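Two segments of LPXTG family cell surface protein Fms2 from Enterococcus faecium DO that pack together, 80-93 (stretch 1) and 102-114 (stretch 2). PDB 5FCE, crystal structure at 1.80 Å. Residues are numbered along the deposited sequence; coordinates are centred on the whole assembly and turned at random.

Stretch 1 (80-93) SIDEIKSKDKVDLI
Stretch 2 (102-114) ITENLKPSSWTVV

How do the two backbones run against each other? Stretch 1 opens with a helix from Ile 81, passes through a turn and becomes a strand at Asp 91 to Ile 93; this strand lies antiparallel to Ile 102 and Thr 103. Leu 92 and Thr 103 form the hydrogen-bonded pair, CA atoms 5.2 Å apart, with Leu 92 N to Thr 103 O and Thr 103 N to Leu 92 O both 2.9 Å. Ile 93 and Ile 102 are the non-hydrogen-bonded pair, CA to CA 4.5 Å. Phi/psi values stay near -110/125 through Leu 92, Ile 93 and Ile 102.

What happens where the strand pairing stops? Asn 105 (63/68) and Lys 107 (54/68) take positive phi, with Leu 106 (-81/-6) between them, and the chain enters a 3-10 segment at Pro 108. Leu 106 N still donates to Val 90 O at 2.8 Å, while Asn 105 N donates to Asp 91 OD1 at 3.0 Å. A water accepts from Val 90 N (3.1 Å) and Lys 107 N (2.8 Å) and donates to Asn 105 OD1 (2.7 Å), joining the stretches just beyond the ladder, alongside the direct Leu 106 N to Val 90 O bond.

Which charges meet at this turn? Lys 89, extended with chi1 to chi3 all t, brings its NZ to 2.9 Å from Glu 104 OE1 and 2.6 Å from Asp 91 OD2, a salt bridge to each. Asp 91 (chi1 m) is buried, yet its carboxylate is satisfied by the lysine and by the Asn 105 backbone amide. The long lysine suits this place because its CB points sideways, but the extended chain carries its end nearer the partner.

What fills the space between helix and loop? Pro 108, CB toward stretch 1, is largely covered: its CB lies 3.6 Å from Ile 84 CG2 and its CG 3.8 Å from Val 90 CG2. Trp 111 (chi1 m, chi2 -2°) receives Ile 81 CD1 at 3.7 Å from CE3 and Ile 84 CG2 at 3.9 Å from CH2. The one polar atom of its ring, NE1, donates to Leu 106 O at 2.8 Å, leaving the carbon surface to the aliphatic groups. Ile 81 (t, p) also sets CG1 3.9 Å from Val 113 CG2; Ile 84 is m, t.

How do the strand side chains pack? Leu 92 (t, p) and Thr 103 share one sheet face, both buried, and Leu 92 CB meets Leu 106 CD2 at 3.8 Å; Thr 103 OG1 is satisfied elsewhere in the structure. On the other face, buried Ile 93 and Ile 102, both m, t, touch CG1 to CG1 at 3.9 Å, apolar branches suiting this contact.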

# COMPACT_ATOMS: atom_id res chain seq x y z
N SER A 80 11.63 8.41 -5.36
CA SER A 80 10.95 9.51 -6.05
C SER A 80 9.90 8.93 -6.98
O SER A 80 9.95 7.76 -7.32
CB SER A 80 11.93 10.29 -6.90
OG SER A 80 12.36 9.50 -7.99
N ILE A 81 8.94 9.76 -7.40
CA ILE A 81 7.88 9.23 -8.26
C ILE A 81 8.45 8.81 -9.63
O ILE A 81 8.01 7.81 -10.18
CB ILE A 81 6.69 10.20 -8.37
CG1 ILE A 81 5.55 9.58 -9.20
CG2 ILE A 81 7.13 11.55 -8.97
CD1 ILE A 81 4.93 8.33 -8.55
N ASP A 82 9.44 9.54 -10.14
CA ASP A 82 10.07 9.12 -11.40
C ASP A 82 10.65 7.71 -11.30
O ASP A 82 10.46 6.87 -12.19
CB ASP A 82 11.16 10.11 -11.84
CG ASP A 82 10.59 11.39 -12.40
OD1 ASP A 82 9.36 11.45 -12.63
OD2 ASP A 82 11.38 12.34 -12.63
N GLU A 83 11.35 7.44 -10.20
CA GLU A 83 11.95 6.13 -9.99
C GLU A 83 10.89 5.04 -9.80
O GLU A 83 11.06 3.91 -10.26
CB GLU A 83 12.91 6.17 -8.80
CG GLU A 83 14.16 6.98 -9.09
CD GLU A 83 15.12 6.25 -10.01
OE1 GLU A 83 15.08 5.00 -10.03
OE2 GLU A 83 15.94 6.91 -10.68
N ILE A 84 9.80 5.40 -9.13
CA ILE A 84 8.73 4.43 -8.89
C ILE A 84 8.09 4.05 -10.24
O ILE A 84 7.79 2.89 -10.48
CB ILE A 84 7.63 4.98 -7.96
CG1 ILE A 84 8.17 5.19 -6.54
CG2 ILE A 84 6.43 4.01 -7.87
CD1 ILE A 84 7.21 5.96 -5.66
N LYS A 85 7.92 5.03 -11.11
CA LYS A 85 7.27 4.77 -12.40
C LYS A 85 8.15 3.96 -13.34
O LYS A 85 7.68 3.42 -14.35
CB LYS A 85 6.85 6.09 -13.06
CG LYS A 85 5.63 6.75 -12.40
CD LYS A 85 5.47 8.19 -12.86
CE LYS A 85 5.26 8.29 -14.35
NZ LYS A 85 5.32 9.72 -14.78
N SER A 86 9.44 3.86 -13.00
CA SER A 86 10.41 3.13 -13.81
C SER A 86 10.33 1.63 -13.54
O SER A 86 10.84 0.81 -14.31
CB SER A 86 11.84 3.62 -13.50
OG SER A 86 12.39 2.91 -12.40
N LYS A 87 9.68 1.27 -12.43
CA LYS A 87 9.59 -0.13 -12.02
C LYS A 87 8.58 -0.92 -12.84
O LYS A 87 7.59 -0.37 -13.35
CB LYS A 87 9.27 -0.24 -10.53
CG LYS A 87 10.25 0.54 -9.62
CD LYS A 87 11.69 0.13 -9.88
CE LYS A 87 12.68 0.93 -9.04
NZ LYS A 87 14.09 0.51 -9.29
N ASP A 88 8.82 -2.22 -12.96
CA ASP A 88 7.95 -3.07 -13.75
C ASP A 88 6.63 -3.41 -13.07
O ASP A 88 5.61 -3.65 -13.73
CB ASP A 88 8.68 -4.36 -14.16
CG ASP A 88 9.92 -4.08 -15.00
OD1 ASP A 88 9.76 -3.68 -16.18
OD2 ASP A 88 11.05 -4.28 -14.49
N LYS A 89 6.63 -3.42 -11.74
CA LYS A 89 5.48 -3.86 -10.97
C LYS A 89 5.56 -3.37 -9.53
O LYS A 89 6.57 -3.60 -8.85
CB LYS A 89 5.43 -5.38 -10.96
CG LYS A 89 4.21 -5.97 -10.27
CD LYS A 89 4.34 -7.48 -10.21
CE LYS A 89 3.06 -8.11 -9.71
NZ LYS A 89 3.26 -8.74 -8.38
N VAL A 90 4.52 -2.69 -9.07
CA VAL A 90 4.48 -2.22 -7.69
C VAL A 90 3.39 -2.98 -6.96
O VAL A 90 2.25 -3.03 -7.43
CB VAL A 90 4.19 -0.70 -7.61
CG1 VAL A 90 4.04 -0.26 -6.16
CG2 VAL A 90 5.30 0.08 -8.30
N ASP A 91 3.73 -3.60 -5.83
CA ASP A 91 2.75 -4.32 -5.02
C ASP A 91 2.62 -3.68 -3.64
O ASP A 91 3.57 -3.04 -3.15
CB ASP A 91 3.15 -5.79 -4.83
CG ASP A 91 3.19 -6.57 -6.13
OD1 ASP A 91 2.48 -6.22 -7.08
OD2 ASP A 91 3.94 -7.57 -6.19
N LEU A 92 1.46 -3.87 -3.03
CA LEU A 92 1.25 -3.52 -1.62
C LEU A 92 1.05 -4.79 -0.81
O LEU A 92 0.16 -5.59 -1.11
CB LEU A 92 0.03 -2.60 -1.46
CG LEU A 92 -0.30 -2.19 -0.02
CD1 LEU A 92 0.73 -1.16 0.52
CD2 LEU A 92 -1.74 -1.65 0.07
N ILE A 93 1.89 -4.99 0.19
CA ILE A 93 1.77 -6.15 1.06
C ILE A 93 1.22 -5.67 2.40
O ILE A 93 1.77 -4.74 3.00
CB ILE A 93 3.14 -6.83 1.23
CG1 ILE A 93 3.71 -7.25 -0.13
CG2 ILE A 93 3.05 -8.07 2.14
CD1 ILE A 93 5.09 -7.92 -0.03
N ILE A 102 -1.42 -9.73 -0.41
CA ILE A 102 -0.73 -8.91 -1.39
C ILE A 102 -1.72 -8.40 -2.43
O ILE A 102 -2.43 -9.19 -3.05
CB ILE A 102 0.38 -9.70 -2.11
CG1 ILE A 102 1.41 -10.21 -1.10
CG2 ILE A 102 1.08 -8.82 -3.15
CD1 ILE A 102 2.43 -11.17 -1.71
N THR A 103 -1.78 -7.08 -2.59
CA THR A 103 -2.53 -6.47 -3.68
C THR A 103 -1.51 -6.13 -4.75
O THR A 103 -0.59 -5.34 -4.49
CB THR A 103 -3.23 -5.19 -3.22
OG1 THR A 103 -4.07 -5.48 -2.10
CG2 THR A 103 -4.05 -4.57 -4.34
N GLU A 104 -1.66 -6.72 -5.93
CA GLU A 104 -0.64 -6.64 -6.97
C GLU A 104 -0.90 -5.53 -7.97
O GLU A 104 -2.04 -5.14 -8.19
CB GLU A 104 -0.54 -7.97 -7.73
CG GLU A 104 0.00 -9.14 -6.90
CD GLU A 104 0.06 -10.42 -7.71
OE1 GLU A 104 1.06 -10.64 -8.43
OE2 GLU A 104 -0.91 -11.21 -7.64
N ASN A 105 0.19 -5.03 -8.56
CA ASN A 105 0.16 -4.19 -9.75
C ASN A 105 -0.55 -2.85 -9.57
O ASN A 105 -1.60 -2.59 -10.18
CB ASN A 105 -0.42 -4.96 -10.95
CG ASN A 105 -0.05 -4.33 -12.28
OD1 ASN A 105 1.02 -3.72 -12.42
ND2 ASN A 105 -0.93 -4.45 -13.27
N LEU A 106 0.05 -1.98 -8.75
CA LEU A 106 -0.58 -0.72 -8.39
C LEU A 106 -0.44 0.36 -9.46
O LEU A 106 -1.04 1.42 -9.33
CB LEU A 106 -0.09 -0.22 -7.02
CG LEU A 106 -0.91 -0.72 -5.84
CD1 LEU A 106 -1.17 -2.20 -5.90
CD2 LEU A 106 -0.24 -0.36 -4.53
N LYS A 107 0.33 0.07 -10.51
CA LYS A 107 0.36 0.89 -11.73
C LYS A 107 0.64 2.38 -11.49
O LYS A 107 -0.24 3.23 -11.71
CB LYS A 107 -0.95 0.72 -12.52
CG LYS A 107 -1.28 -0.73 -12.83
CD LYS A 107 -2.47 -0.80 -13.77
CE LYS A 107 -3.37 -1.97 -13.44
NZ LYS A 107 -4.54 -1.98 -14.38
N PRO A 108 1.87 2.71 -11.05
CA PRO A 108 2.21 4.09 -10.68
C PRO A 108 2.02 5.11 -11.82
O PRO A 108 1.82 6.29 -11.54
CB PRO A 108 3.68 3.99 -10.24
CG PRO A 108 4.20 2.73 -10.84
CD PRO A 108 3.01 1.79 -10.92
N SER A 109 2.06 4.66 -13.07
CA SER A 109 1.74 5.53 -14.21
C SER A 109 0.33 6.14 -14.09
O SER A 109 0.07 7.21 -14.64
CB SER A 109 1.84 4.75 -15.52
OG SER A 109 0.73 3.89 -15.69
N SER A 110 -0.57 5.45 -13.39
CA SER A 110 -1.95 5.90 -13.26
C SER A 110 -2.20 6.80 -12.04
O SER A 110 -3.28 7.38 -11.89
CB SER A 110 -2.92 4.72 -13.21
OG SER A 110 -2.75 3.98 -12.00
N TRP A 111 -1.19 6.93 -11.18
CA TRP A 111 -1.35 7.68 -9.93
C TRP A 111 -1.52 9.18 -10.13
O TRP A 111 -0.96 9.76 -11.05
CB TRP A 111 -0.14 7.46 -9.02
CG TRP A 111 0.07 6.07 -8.56
CD1 TRP A 111 -0.71 4.98 -8.82
CD2 TRP A 111 1.13 5.61 -7.72
NE1 TRP A 111 -0.17 3.86 -8.22
CE2 TRP A 111 0.96 4.22 -7.53
CE3 TRP A 111 2.24 6.23 -7.14
CZ2 TRP A 111 1.83 3.46 -6.77
CZ3 TRP A 111 3.10 5.47 -6.37
CH2 TRP A 111 2.89 4.10 -6.20
N THR A 112 -2.31 9.79 -9.25
CA THR A 112 -2.38 11.24 -9.15
C THR A 112 -1.08 11.69 -8.49
O THR A 112 -0.67 11.11 -7.48
CB THR A 112 -3.59 11.68 -8.30
OG1 THR A 112 -4.78 11.07 -8.83
CG2 THR A 112 -3.77 13.19 -8.34
N VAL A 113 -0.42 12.69 -9.07
CA VAL A 113 0.84 13.20 -8.52
C VAL A 113 0.68 14.70 -8.32
O VAL A 113 0.45 15.44 -9.28
CB VAL A 113 2.04 12.92 -9.46
CG1 VAL A 113 3.33 13.45 -8.86
CG2 VAL A 113 2.17 11.44 -9.76
N VAL A 114 0.79 15.15 -7.07
CA VAL A 114 0.55 16.56 -6.76
C VAL A 114 1.72 17.19 -6.00
O VAL A 114 2.66 16.50 -5.57
CB VAL A 114 -0.74 16.76 -5.94
CG1 VAL A 114 -1.94 16.11 -6.65
CG2 VAL A 114 -0.57 16.16 -4.55
O HOH W 1 2.19 8.99 -15.99
O HOH W 2 2.38 -1.79 -11.10